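Redox-sensing transcriptional repressor Rex (Thermoanaerobacter ethanolicus, PDB 3WG9) probably represses transcription in response to the cellular NADH/NAD(+) balance, as a homodimer joining a winged-helix DNA-binding domain to a Rossmann-fold domain. Local coordinates at residues M42-A46 with S47-Q51; E69-Y72 with N73-K77; K31-S35 with R36-E40; E136-E139 with D140-R144; T5-M9 with A10-R14. All blocks are in the same frame, centred on the assembly; numbering follows the deposited sequence.

Contact 1 (M42-A46 with S47-Q51); sequences MGVTA and SQIRQ
Ile49 of the helix reaches back over the turn that precedes it and meets Val44. Its CB lies over the carbonyl oxygens of Thr45 and Ala46. Ile49 CG1, placed beside the backbone N (chi1 -72°), is 3.4 Å from Thr45 O and 3.7 Å from Val44 CG1. Ile49 CD1 carries on to Val44 O, at 3.8 Å. Val44 CG1 also lies 3.8 Å from Gln48 CB. With an alanine here in place of Ile49, Val44 CG1 would probably lose its contact with CG1, and a gap would be likely to open next to Leu38 and Tyr18. Thr45 is the N-cap of helix 46-54. Thr45 OG1 accepts from Gln48 N at 3.0 Å, while Thr45 O takes Ile49 N at 3.0 Å. Ala46 O accepts from Arg50 N and also lies over one face of the Arg50 guanidinium. Gly43, with positive phi, ends the preceding helix. The segment belongs to the predicted helix-turn-helix motif, and the turn at 43-45 joins its helices 35-42 and 46-54. Ile49 packs on Leu38 of helix 35-42 and on Tyr18 of helix 9-27, and Val44 also rests on Tyr18.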
# COMPACT_ATOMS: atom_id res chain seq x y z
N MET B 42 17.68 -1.31 -2.39
CA MET B 42 16.55 -2.14 -2.01
C MET B 42 16.53 -2.59 -0.57
O MET B 42 15.49 -3.04 -0.10
CB MET B 42 16.52 -3.37 -2.93
CG MET B 42 16.39 -2.95 -4.38
SD MET B 42 14.75 -2.18 -4.74
CE MET B 42 13.75 -3.28 -3.80
N GLY B 43 17.67 -2.54 0.11
CA GLY B 43 17.71 -3.06 1.46
C GLY B 43 17.60 -4.59 1.42
O GLY B 43 17.11 -5.19 2.37
N VAL B 44 18.05 -5.20 0.32
CA VAL B 44 18.00 -6.66 0.14
C VAL B 44 19.46 -7.08 -0.25
O VAL B 44 20.06 -6.43 -1.08
CB VAL B 44 16.99 -7.01 -1.03
CG1 VAL B 44 16.95 -8.48 -1.26
CG2 VAL B 44 15.53 -6.52 -0.71
N THR B 45 20.03 -8.13 0.33
CA THR B 45 21.40 -8.50 -0.06
C THR B 45 21.54 -8.77 -1.56
O THR B 45 20.59 -9.24 -2.21
CB THR B 45 21.87 -9.73 0.69
OG1 THR B 45 21.07 -10.86 0.30
CG2 THR B 45 21.84 -9.48 2.22
N ALA B 46 22.72 -8.48 -2.12
CA ALA B 46 22.93 -8.86 -3.52
C ALA B 46 22.64 -10.34 -3.79
O ALA B 46 22.10 -10.69 -4.87
CB ALA B 46 24.33 -8.44 -4.00
N SER B 47 22.96 -11.21 -2.84
CA SER B 47 22.76 -12.66 -3.09
C SER B 47 21.26 -13.00 -3.12
O SER B 47 20.82 -13.81 -3.94
CB SER B 47 23.53 -13.51 -2.10
OG SER B 47 23.11 -13.28 -0.76
N GLN B 48 20.47 -12.41 -2.22
CA GLN B 48 19.01 -12.66 -2.24
C GLN B 48 18.45 -12.12 -3.56
O GLN B 48 17.53 -12.70 -4.14
CB GLN B 48 18.31 -11.99 -1.04
CG GLN B 48 16.81 -12.37 -0.90
CD GLN B 48 16.63 -13.85 -0.74
OE1 GLN B 48 17.06 -14.41 0.23
NE2 GLN B 48 16.02 -14.52 -1.72
N ILE B 49 18.96 -11.00 -4.03
CA ILE B 49 18.39 -10.45 -5.27
C ILE B 49 18.71 -11.40 -6.41
O ILE B 49 17.85 -11.67 -7.26
CB ILE B 49 18.97 -9.10 -5.61
CG1 ILE B 49 18.43 -8.05 -4.61
CG2 ILE B 49 18.60 -8.78 -7.02
CD1 ILE B 49 19.16 -6.69 -4.75
N ARG B 50 19.93 -11.94 -6.43
CA ARG B 50 20.27 -12.91 -7.50
C ARG B 50 19.34 -14.13 -7.40
O ARG B 50 18.80 -14.61 -8.40
CB ARG B 50 21.72 -13.40 -7.32
CG ARG B 50 22.74 -12.35 -7.57
CD ARG B 50 24.17 -13.02 -7.59
NE ARG B 50 25.11 -11.92 -7.63
CZ ARG B 50 25.70 -11.38 -6.58
NH1 ARG B 50 25.65 -11.99 -5.41
NH2 ARG B 50 26.40 -10.26 -6.77
N GLN B 51 19.11 -14.60 -6.19
CA GLN B 51 18.24 -15.73 -5.99
C GLN B 51 16.77 -15.46 -6.42
O GLN B 51 16.10 -16.34 -7.02
CB GLN B 51 18.25 -16.07 -4.52
CG GLN B 51 17.58 -17.45 -4.23
CD GLN B 51 17.84 -17.95 -2.80
OE1 GLN B 51 17.06 -17.70 -1.88
NE2 GLN B 51 18.97 -18.63 -2.60

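Contact 2 (E69-Y72 with N73-K77); sequences EELY and NNLTK
Tyr72 and Thr76 stand one turn apart on helix 68-78, which follows a short strand of the winged-helix domain. Tyr72 CG is anti to the backbone N (chi1 176°), and the ring passes obliquely across Thr76. Thr76 OG1 sits over one ring face, toward the rim, 3.7 Å from Tyr72 CE2. Thr76 OG1 is also 3.1 Å from Tyr72 O and is hydrogen-bonded with His19 NE2 of helix 9-27. Tyr72 stacks on the His19 ring, and its OH is hydrogen-bonded to Glu23. A leucine in place of Tyr72 would probably leave Glu23 without this hydroxyl partner and the His19 ring without its stack.

On another side of the helix Leu71 and Leu75 approach at a slant. Leu71 CD1 meets Leu75 CD1 at 3.8 Å. The two leucines differ in their first torsion: Leu71 has CG anti to the backbone N, whereas Leu75 has CG beside it. Both pack on Leu22 of helix 9-27 and Leu53 of helix 46-54, which ties this helix to the domain core. Backbone bonds hold the turn, among them Leu75 N to Leu71 O at 2.8 Å.

Glu69 and Asn73 lie side by side at the exposed edge, pointing the same way. Their carboxylate and amide planes are 60° apart. Glu69 CG approaches Asn73 ND2 to 3.7 Å. One water bridges the polar ends: it donates to Glu69 OE2 at 2.6 Å and accepts from Asn73 ND2 at 3.0 Å.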
# COMPACT_ATOMS: atom_id res chain seq x y z
N GLU B 69 17.67 -1.70 -18.80
CA GLU B 69 16.52 -1.86 -19.67
C GLU B 69 16.12 -3.33 -19.75
O GLU B 69 14.94 -3.66 -19.82
CB GLU B 69 16.78 -1.31 -21.08
CG GLU B 69 15.56 -1.37 -22.02
CD GLU B 69 15.90 -0.78 -23.40
OE1 GLU B 69 16.47 0.33 -23.44
OE2 GLU B 69 15.67 -1.46 -24.44
N GLU B 70 17.11 -4.23 -19.77
CA GLU B 70 16.81 -5.65 -19.94
C GLU B 70 16.24 -6.24 -18.64
O GLU B 70 15.38 -7.12 -18.68
CB GLU B 70 18.06 -6.44 -20.34
CG GLU B 70 18.56 -6.04 -21.72
CD GLU B 70 19.63 -6.97 -22.30
OE1 GLU B 70 20.49 -7.44 -21.52
OE2 GLU B 70 19.60 -7.22 -23.53
N LEU B 71 16.78 -5.80 -17.51
CA LEU B 71 16.28 -6.29 -16.23
C LEU B 71 14.86 -5.77 -16.08
O LEU B 71 13.92 -6.53 -15.73
CB LEU B 71 17.20 -5.92 -15.07
CG LEU B 71 16.75 -6.24 -13.63
CD1 LEU B 71 16.24 -7.68 -13.52
CD2 LEU B 71 17.78 -5.90 -12.60
N TYR B 72 14.70 -4.48 -16.36
CA TYR B 72 13.37 -3.89 -16.30
C TYR B 72 12.36 -4.66 -17.15
O TYR B 72 11.25 -4.99 -16.68
CB TYR B 72 13.39 -2.41 -16.71
CG TYR B 72 12.02 -1.81 -16.73
CD1 TYR B 72 11.39 -1.44 -15.53
CD2 TYR B 72 11.32 -1.65 -17.94
CE1 TYR B 72 10.12 -0.89 -15.53
CE2 TYR B 72 10.01 -1.10 -17.94
CZ TYR B 72 9.45 -0.71 -16.72
OH TYR B 72 8.18 -0.17 -16.65
N ASN B 73 12.72 -4.94 -18.40
CA ASN B 73 11.80 -5.65 -19.28
C ASN B 73 11.52 -7.07 -18.81
O ASN B 73 10.38 -7.55 -18.94
CB ASN B 73 12.27 -5.63 -20.76
CG ASN B 73 12.18 -4.25 -21.39
OD1 ASN B 73 11.39 -3.41 -20.99
ND2 ASN B 73 13.02 -4.01 -22.38
N ASN B 74 12.52 -7.74 -18.25
CA ASN B 74 12.36 -9.06 -17.62
C ASN B 74 11.34 -8.97 -16.47
O ASN B 74 10.40 -9.76 -16.42
CB ASN B 74 13.72 -9.55 -17.09
CG ASN B 74 13.69 -10.98 -16.49
OD1 ASN B 74 13.01 -11.88 -16.98
ND2 ASN B 74 14.48 -11.19 -15.43
N LEU B 75 11.51 -8.01 -15.57
CA LEU B 75 10.57 -7.85 -14.46
C LEU B 75 9.13 -7.55 -14.91
O LEU B 75 8.16 -8.06 -14.34
CB LEU B 75 11.11 -6.79 -13.53
CG LEU B 75 12.30 -7.33 -12.74
CD1 LEU B 75 13.05 -6.14 -12.16
CD2 LEU B 75 11.78 -8.28 -11.63
N THR B 76 8.98 -6.78 -15.97
CA THR B 76 7.67 -6.50 -16.51
C THR B 76 6.98 -7.79 -16.91
O THR B 76 5.79 -7.99 -16.62
CB THR B 76 7.76 -5.59 -17.77
OG1 THR B 76 8.27 -4.32 -17.37
CG2 THR B 76 6.36 -5.39 -18.39
N LYS B 77 7.71 -8.64 -17.62
CA LYS B 77 7.22 -9.95 -18.04
C LYS B 77 6.89 -10.84 -16.83
O LYS B 77 5.86 -11.51 -16.80
CB LYS B 77 8.29 -10.66 -18.91
CG LYS B 77 7.99 -12.15 -19.22
CD LYS B 77 9.06 -12.92 -20.05
CE LYS B 77 10.28 -13.26 -19.19
NZ LYS B 77 10.80 -14.65 -19.30
O HOH W 1 13.12 -1.73 -24.26

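Contact 3 (K31-S35 with R36-E40); sequences KRISS and RELSE
A capping box formed by Ser34 and Glu37 starts helix 35-42, within the predicted helix-turn-helix region. Ser34 is the N-cap. Ser34 OG accepts from Glu37 N at 3.1 Å, though the position of this hydroxyl is less certain. In return, Ser34 N donates to Glu37 OE2 at 2.9 Å, with an N-H...O angle of 168°. The carboxylate oxygen uses its anti lone pair. Glu37 CG lies beside its own backbone N (chi1 -57°) and the chain is extended beyond it, which carries the carboxylate back to Ser34. A water donates to both Glu37 OE2 and Arg32 O. The first helical bonds follow, Leu38 N to Ser34 O at 3.0 Å and Ser39 N to Ser35 O at 2.9 Å.

Ile33, on the short strand paired with 66-67, slides past Glu37 in the opposite direction. Ile33 CG1 is 3.8 Å from Glu37 CB, and Ile33 CD1 meets Leu38 CB at 4.1 Å. Both Ile33 and Leu38 pack on Tyr21 of helix 9-27. Further along, Arg36 NH2 forms a salt bridge with Glu40 OE1 at 2.8 Å. The Glu37 carboxylate, placed at the N-terminal end of the helix, is probably favoured there by the helix dipole and likely to stay ionised.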
# COMPACT_ATOMS: atom_id res chain seq x y z
N LYS B 31 22.19 3.36 -17.82
CA LYS B 31 22.35 2.17 -18.64
C LYS B 31 22.53 0.88 -17.82
O LYS B 31 22.01 -0.17 -18.19
CB LYS B 31 23.54 2.32 -19.63
CG LYS B 31 23.11 2.73 -21.05
CD LYS B 31 21.85 3.59 -21.06
CE LYS B 31 21.23 3.75 -22.47
NZ LYS B 31 21.90 4.73 -23.37
N ARG B 32 23.29 0.97 -16.73
CA ARG B 32 23.67 -0.22 -16.00
C ARG B 32 23.54 0.05 -14.51
O ARG B 32 23.65 1.19 -14.08
CB ARG B 32 25.12 -0.59 -16.30
CG ARG B 32 25.34 -1.39 -17.58
CD ARG B 32 26.69 -2.13 -17.56
NE ARG B 32 26.64 -3.45 -16.91
CZ ARG B 32 26.03 -4.51 -17.44
NH1 ARG B 32 25.41 -4.43 -18.62
NH2 ARG B 32 26.05 -5.67 -16.80
N ILE B 33 23.33 -1.00 -13.72
CA ILE B 33 23.37 -0.83 -12.28
C ILE B 33 24.09 -2.01 -11.68
O ILE B 33 23.83 -3.15 -12.05
CB ILE B 33 21.94 -0.67 -11.65
CG1 ILE B 33 22.06 -0.49 -10.13
CG2 ILE B 33 21.06 -1.83 -12.01
CD1 ILE B 33 20.82 0.12 -9.49
N SER B 34 25.01 -1.73 -10.76
CA SER B 34 25.82 -2.78 -10.15
C SER B 34 25.00 -3.51 -9.08
O SER B 34 23.99 -2.98 -8.56
CB SER B 34 27.08 -2.15 -9.55
OG SER B 34 26.80 -1.52 -8.31
N SER B 35 25.44 -4.72 -8.73
CA SER B 35 24.77 -5.53 -7.70
C SER B 35 24.77 -4.83 -6.35
O SER B 35 23.77 -4.87 -5.60
CB SER B 35 25.50 -6.87 -7.53
OG SER B 35 24.65 -7.93 -7.93
N ARG B 36 25.89 -4.21 -6.00
CA ARG B 36 25.93 -3.58 -4.70
C ARG B 36 25.02 -2.32 -4.68
O ARG B 36 24.33 -2.09 -3.69
CB ARG B 36 27.36 -3.27 -4.24
CG ARG B 36 28.04 -2.18 -5.00
CD ARG B 36 29.28 -1.70 -4.27
NE ARG B 36 29.04 -1.54 -2.84
CZ ARG B 36 29.82 -0.84 -2.01
NH1 ARG B 36 30.90 -0.21 -2.47
NH2 ARG B 36 29.51 -0.77 -0.72
N GLU B 37 24.95 -1.60 -5.79
CA GLU B 37 24.12 -0.37 -5.88
C GLU B 37 22.64 -0.75 -5.74
O GLU B 37 21.86 -0.12 -5.00
CB GLU B 37 24.33 0.34 -7.23
CG GLU B 37 25.78 0.71 -7.55
CD GLU B 37 25.97 1.50 -8.88
OE1 GLU B 37 26.32 2.70 -8.79
OE2 GLU B 37 25.80 0.95 -9.99
N LEU B 38 22.27 -1.78 -6.47
CA LEU B 38 20.93 -2.31 -6.38
C LEU B 38 20.58 -2.77 -4.98
O LEU B 38 19.55 -2.39 -4.44
CB LEU B 38 20.67 -3.39 -7.42
CG LEU B 38 19.23 -3.86 -7.53
CD1 LEU B 38 18.24 -2.68 -7.94
CD2 LEU B 38 19.10 -5.04 -8.51
N SER B 39 21.44 -3.59 -4.40
CA SER B 39 21.24 -4.08 -3.04
C SER B 39 21.09 -2.92 -2.05
O SER B 39 20.19 -2.91 -1.22
CB SER B 39 22.43 -4.95 -2.62
OG SER B 39 22.42 -5.21 -1.24
N GLU B 40 22.01 -1.97 -2.12
CA GLU B 40 21.97 -0.82 -1.19
C GLU B 40 20.63 -0.09 -1.30
O GLU B 40 20.02 0.21 -0.30
CB GLU B 40 23.14 0.13 -1.42
CG GLU B 40 24.41 -0.45 -0.82
CD GLU B 40 25.70 0.31 -1.17
OE1 GLU B 40 26.76 -0.09 -0.63
OE2 GLU B 40 25.67 1.27 -1.99
O HOH W 2 24.31 2.69 -12.17

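Contact 4 (E136-E139 with D140-R144); sequences ETVE and DFIAR
Val138 O accepts from Ile142 N at 2.9 Å, and the side chains of the two residues lie side by side, pointing the same way. Val138 CG2 and Ile142 CD1 are 4.1 Å apart. Ile142 CG1 also lies close to the same carbonyl, 3.3 Å from Val138 O. One residue earlier, Thr137 O takes Phe141 N at 3.1 Å, with the donor in the carbonyl plane. One residue later the bond is weak: Ala143 N is 3.4 Å from Glu139 O. The N-H of Asp140 is served by a water, which accepts from Asp140 N at 3.0 Å and donates to Glu136 O at 3.2 Å. A short 3-10 segment at 136-137 leads here into helix 138-144, which packs against the parallel sheet of the Rossmann-fold domain. Val138 and Ile142 rest on Ile88 of strand 85-90 and on Leu166 of helix 159-168, and Phe141 meets Phe116 edge-to-face. The polar ends find partners beyond the turn. Thr137 OG1 is hydrogen-bonded to Asp134 O. The Glu139 carboxylate forms two salt bridges, OE1 with Arg168 and OE2 with Arg165. Glu136 is a zinc-binding residue of this protein, but no zinc is bound to this chain; here its OE1 forms a salt bridge to Arg165.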
# COMPACT_ATOMS: atom_id res chain seq x y z
N GLU B 136 -26.48 -4.90 -8.03
CA GLU B 136 -27.29 -6.15 -8.21
C GLU B 136 -27.05 -6.80 -9.59
O GLU B 136 -27.41 -7.95 -9.80
CB GLU B 136 -28.81 -5.91 -7.98
CG GLU B 136 -29.22 -5.86 -6.47
CD GLU B 136 -28.75 -7.06 -5.63
OE1 GLU B 136 -28.00 -6.81 -4.67
OE2 GLU B 136 -29.09 -8.23 -5.91
N THR B 137 -26.48 -6.07 -10.56
CA THR B 137 -26.20 -6.70 -11.87
C THR B 137 -24.77 -7.24 -12.00
O THR B 137 -24.35 -7.67 -13.08
CB THR B 137 -26.39 -5.74 -13.03
OG1 THR B 137 -25.47 -4.64 -12.90
CG2 THR B 137 -27.83 -5.21 -13.00
N VAL B 138 -23.99 -7.17 -10.92
CA VAL B 138 -22.56 -7.39 -11.11
C VAL B 138 -22.24 -8.86 -11.49
O VAL B 138 -21.29 -9.13 -12.21
CB VAL B 138 -21.74 -6.89 -9.87
CG1 VAL B 138 -21.99 -7.84 -8.65
CG2 VAL B 138 -20.25 -6.79 -10.22
N GLU B 139 -22.99 -9.81 -10.97
CA GLU B 139 -22.65 -11.20 -11.24
C GLU B 139 -22.79 -11.53 -12.72
O GLU B 139 -21.93 -12.17 -13.33
CB GLU B 139 -23.54 -12.12 -10.40
CG GLU B 139 -23.12 -12.07 -8.94
CD GLU B 139 -24.10 -12.79 -8.07
OE1 GLU B 139 -24.25 -14.02 -8.25
OE2 GLU B 139 -24.70 -12.15 -7.20
N ASP B 140 -23.90 -11.08 -13.29
CA ASP B 140 -24.10 -11.24 -14.72
C ASP B 140 -22.99 -10.52 -15.51
O ASP B 140 -22.44 -11.05 -16.47
CB ASP B 140 -25.47 -10.69 -15.10
CG ASP B 140 -25.74 -10.85 -16.61
OD1 ASP B 140 -26.17 -11.94 -17.03
OD2 ASP B 140 -25.50 -9.86 -17.35
N PHE B 141 -22.61 -9.33 -15.05
CA PHE B 141 -21.65 -8.52 -15.79
C PHE B 141 -20.29 -9.24 -15.81
O PHE B 141 -19.58 -9.25 -16.83
CB PHE B 141 -21.51 -7.15 -15.11
CG PHE B 141 -20.64 -6.21 -15.87
CD1 PHE B 141 -21.20 -5.32 -16.79
CD2 PHE B 141 -19.26 -6.19 -15.63
CE1 PHE B 141 -20.39 -4.43 -17.49
CE2 PHE B 141 -18.43 -5.32 -16.33
CZ PHE B 141 -19.00 -4.44 -17.26
N ILE B 142 -19.91 -9.81 -14.67
CA ILE B 142 -18.60 -10.50 -14.54
C ILE B 142 -18.46 -11.60 -15.57
O ILE B 142 -17.42 -11.74 -16.21
CB ILE B 142 -18.40 -11.06 -13.11
CG1 ILE B 142 -18.05 -9.89 -12.14
CG2 ILE B 142 -17.37 -12.18 -13.13
CD1 ILE B 142 -18.26 -10.31 -10.64
N ALA B 143 -19.50 -12.41 -15.68
CA ALA B 143 -19.52 -13.58 -16.55
C ALA B 143 -19.61 -13.14 -18.00
O ALA B 143 -18.99 -13.76 -18.82
CB ALA B 143 -20.70 -14.49 -16.24
N ARG B 144 -20.35 -12.06 -18.29
CA ARG B 144 -20.50 -11.58 -19.68
C ARG B 144 -19.26 -10.86 -20.20
O ARG B 144 -19.02 -10.86 -21.41
CB ARG B 144 -21.69 -10.62 -19.85
CG ARG B 144 -23.03 -11.27 -19.68
CD ARG B 144 -24.03 -10.98 -20.81
NE ARG B 144 -24.25 -9.57 -21.11
CZ ARG B 144 -25.33 -9.09 -21.72
NH1 ARG B 144 -26.33 -9.91 -22.06
NH2 ARG B 144 -25.45 -7.79 -21.98
O HOH W 3 -26.23 -10.27 -11.58

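Contact 5 (T5-M9 with A10-R14); sequences TIVSM and AVIRR
Val7 and Val11 cross at about a right angle, with Val7 CG1 pressed against Val11 CG1 at 3.3 Å, tighter than usual for two carbons. Val7 CG1 is anti to its own backbone N (chi1 165°), which turns that methyl onto the helix. Val7 CG1 also meets Ile12 CG1 at 4.0 Å. Ile12 CD1 continues toward the chain that leads in. Ile12 CD1 meets Thr5 CG2 tip to tip at 3.8 Å, and Met9 SD, whose side chain runs slantwise to that of Ile12, lies 3.9 Å from Ile12 CD1. Tyr204 of the second subunit packs on both Val7 and Ile12, placing this apolar cluster at the dimer interface.

Ser8 is the N-cap of helix 9-27, the first helix of the winged-helix domain. Ser8 OG accepts from Val11 N at 3.3 Å, and Ser8 O takes Ile12 N at 3.0 Å. Before the cap, Thr5 OG1 donates to Val7 O. The backbone N atoms of Ile6 and Val7 are hydrogen-bonded to Glu208 of the second subunit.

Farther out, Met9 bends at chi2 and chi3 and brings its CE over one face of the Arg13 guanidinium, toward the rim. Met9 CE is 3.6 Å from Arg13 NH2. Arg13 N donates to Met9 O. The charged end of Arg13 forms a salt bridge with Glu191, and its side chain lies about 4 Å from a bound sulfate, probably from the crystallisation liquor.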
# COMPACT_ATOMS: atom_id res chain seq x y z
N THR B 5 1.07 -20.40 -4.20
CA THR B 5 1.92 -19.88 -5.27
C THR B 5 3.13 -20.79 -5.52
O THR B 5 3.59 -21.42 -4.58
CB THR B 5 2.43 -18.43 -5.00
OG1 THR B 5 3.08 -18.36 -3.72
CG2 THR B 5 1.29 -17.38 -5.06
N ILE B 6 3.67 -20.77 -6.74
CA ILE B 6 4.95 -21.45 -7.09
C ILE B 6 6.10 -20.76 -6.33
O ILE B 6 6.82 -21.43 -5.62
CB ILE B 6 5.18 -21.52 -8.66
CG1 ILE B 6 4.08 -22.37 -9.35
CG2 ILE B 6 6.53 -22.10 -8.99
CD1 ILE B 6 3.95 -22.17 -10.88
N VAL B 7 6.17 -19.43 -6.34
CA VAL B 7 7.27 -18.69 -5.70
C VAL B 7 6.70 -18.14 -4.37
O VAL B 7 5.53 -17.82 -4.32
CB VAL B 7 7.76 -17.59 -6.69
CG1 VAL B 7 8.64 -16.52 -6.07
CG2 VAL B 7 8.51 -18.27 -7.84
N SER B 8 7.50 -18.04 -3.31
CA SER B 8 6.99 -17.53 -2.03
C SER B 8 6.54 -16.07 -2.14
O SER B 8 7.01 -15.30 -3.00
CB SER B 8 8.06 -17.65 -0.95
OG SER B 8 8.93 -16.54 -1.02
N MET B 9 5.57 -15.71 -1.31
CA MET B 9 5.03 -14.36 -1.29
C MET B 9 6.14 -13.33 -0.88
O MET B 9 6.14 -12.20 -1.33
CB MET B 9 3.84 -14.29 -0.33
CG MET B 9 2.50 -14.77 -0.95
SD MET B 9 2.06 -13.78 -2.41
CE MET B 9 1.81 -12.12 -1.81
N ALA B 10 7.11 -13.74 -0.07
CA ALA B 10 8.12 -12.77 0.35
C ALA B 10 8.87 -12.38 -0.91
O ALA B 10 9.16 -11.20 -1.16
CB ALA B 10 9.12 -13.43 1.39
N VAL B 11 9.17 -13.37 -1.76
CA VAL B 11 9.80 -13.07 -3.04
C VAL B 11 8.91 -12.22 -3.94
O VAL B 11 9.35 -11.21 -4.51
CB VAL B 11 10.21 -14.37 -3.85
CG1 VAL B 11 10.68 -14.03 -5.28
CG2 VAL B 11 11.29 -15.18 -3.11
N ILE B 12 7.68 -12.64 -4.11
CA ILE B 12 6.74 -11.93 -5.04
C ILE B 12 6.62 -10.48 -4.62
O ILE B 12 6.56 -9.60 -5.45
CB ILE B 12 5.38 -12.63 -5.03
CG1 ILE B 12 5.51 -14.00 -5.70
CG2 ILE B 12 4.20 -11.75 -5.72
CD1 ILE B 12 4.22 -14.91 -5.40
N ARG B 13 6.59 -10.19 -3.32
CA ARG B 13 6.44 -8.79 -2.89
C ARG B 13 7.69 -7.94 -3.08
O ARG B 13 7.60 -6.73 -3.15
CB ARG B 13 6.04 -8.67 -1.41
CG ARG B 13 4.60 -9.27 -1.17
CD ARG B 13 3.94 -8.73 0.09
NE ARG B 13 2.62 -9.33 0.29
CZ ARG B 13 1.51 -8.90 -0.32
NH1 ARG B 13 1.54 -7.89 -1.21
NH2 ARG B 13 0.35 -9.44 0.01
N ARG B 14 8.87 -8.56 -3.22
CA ARG B 14 10.03 -7.75 -3.60
C ARG B 14 10.06 -7.42 -5.08
O ARG B 14 10.70 -6.42 -5.49
CB ARG B 14 11.35 -8.48 -3.27
CG ARG B 14 11.57 -8.56 -1.76
CD ARG B 14 12.98 -9.15 -1.39
NE ARG B 14 13.11 -10.59 -1.65
CZ ARG B 14 12.91 -11.54 -0.77
NH1 ARG B 14 12.51 -11.24 0.47
NH2 ARG B 14 13.08 -12.81 -1.13

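How the contacts relate
Contacts 1, 2, 3 and 5 gather in the DNA-binding domain, while contact 4 lies in the Rossmann-fold domain, with its centre 43 Å from that of contact 1. Contacts 1 and 3 touch: Ser39 OG is 2.7 Å from Val44 O, a probable hydrogen bond that ties one capped helix to the turn before the next. Contact 5 meets contact 1 where Arg14 CD packs on Val44 CG2 at 3.7 Å. Contact 2 touches none of these, but its nearest atoms come within about 4 Å of contact 3 and 6 Å of contact 1. No nicotinamide cofactor is bound to this chain. In contact 4, Val138 lies about 6 Å from Thr162, an NADH-binding residue, between side chains.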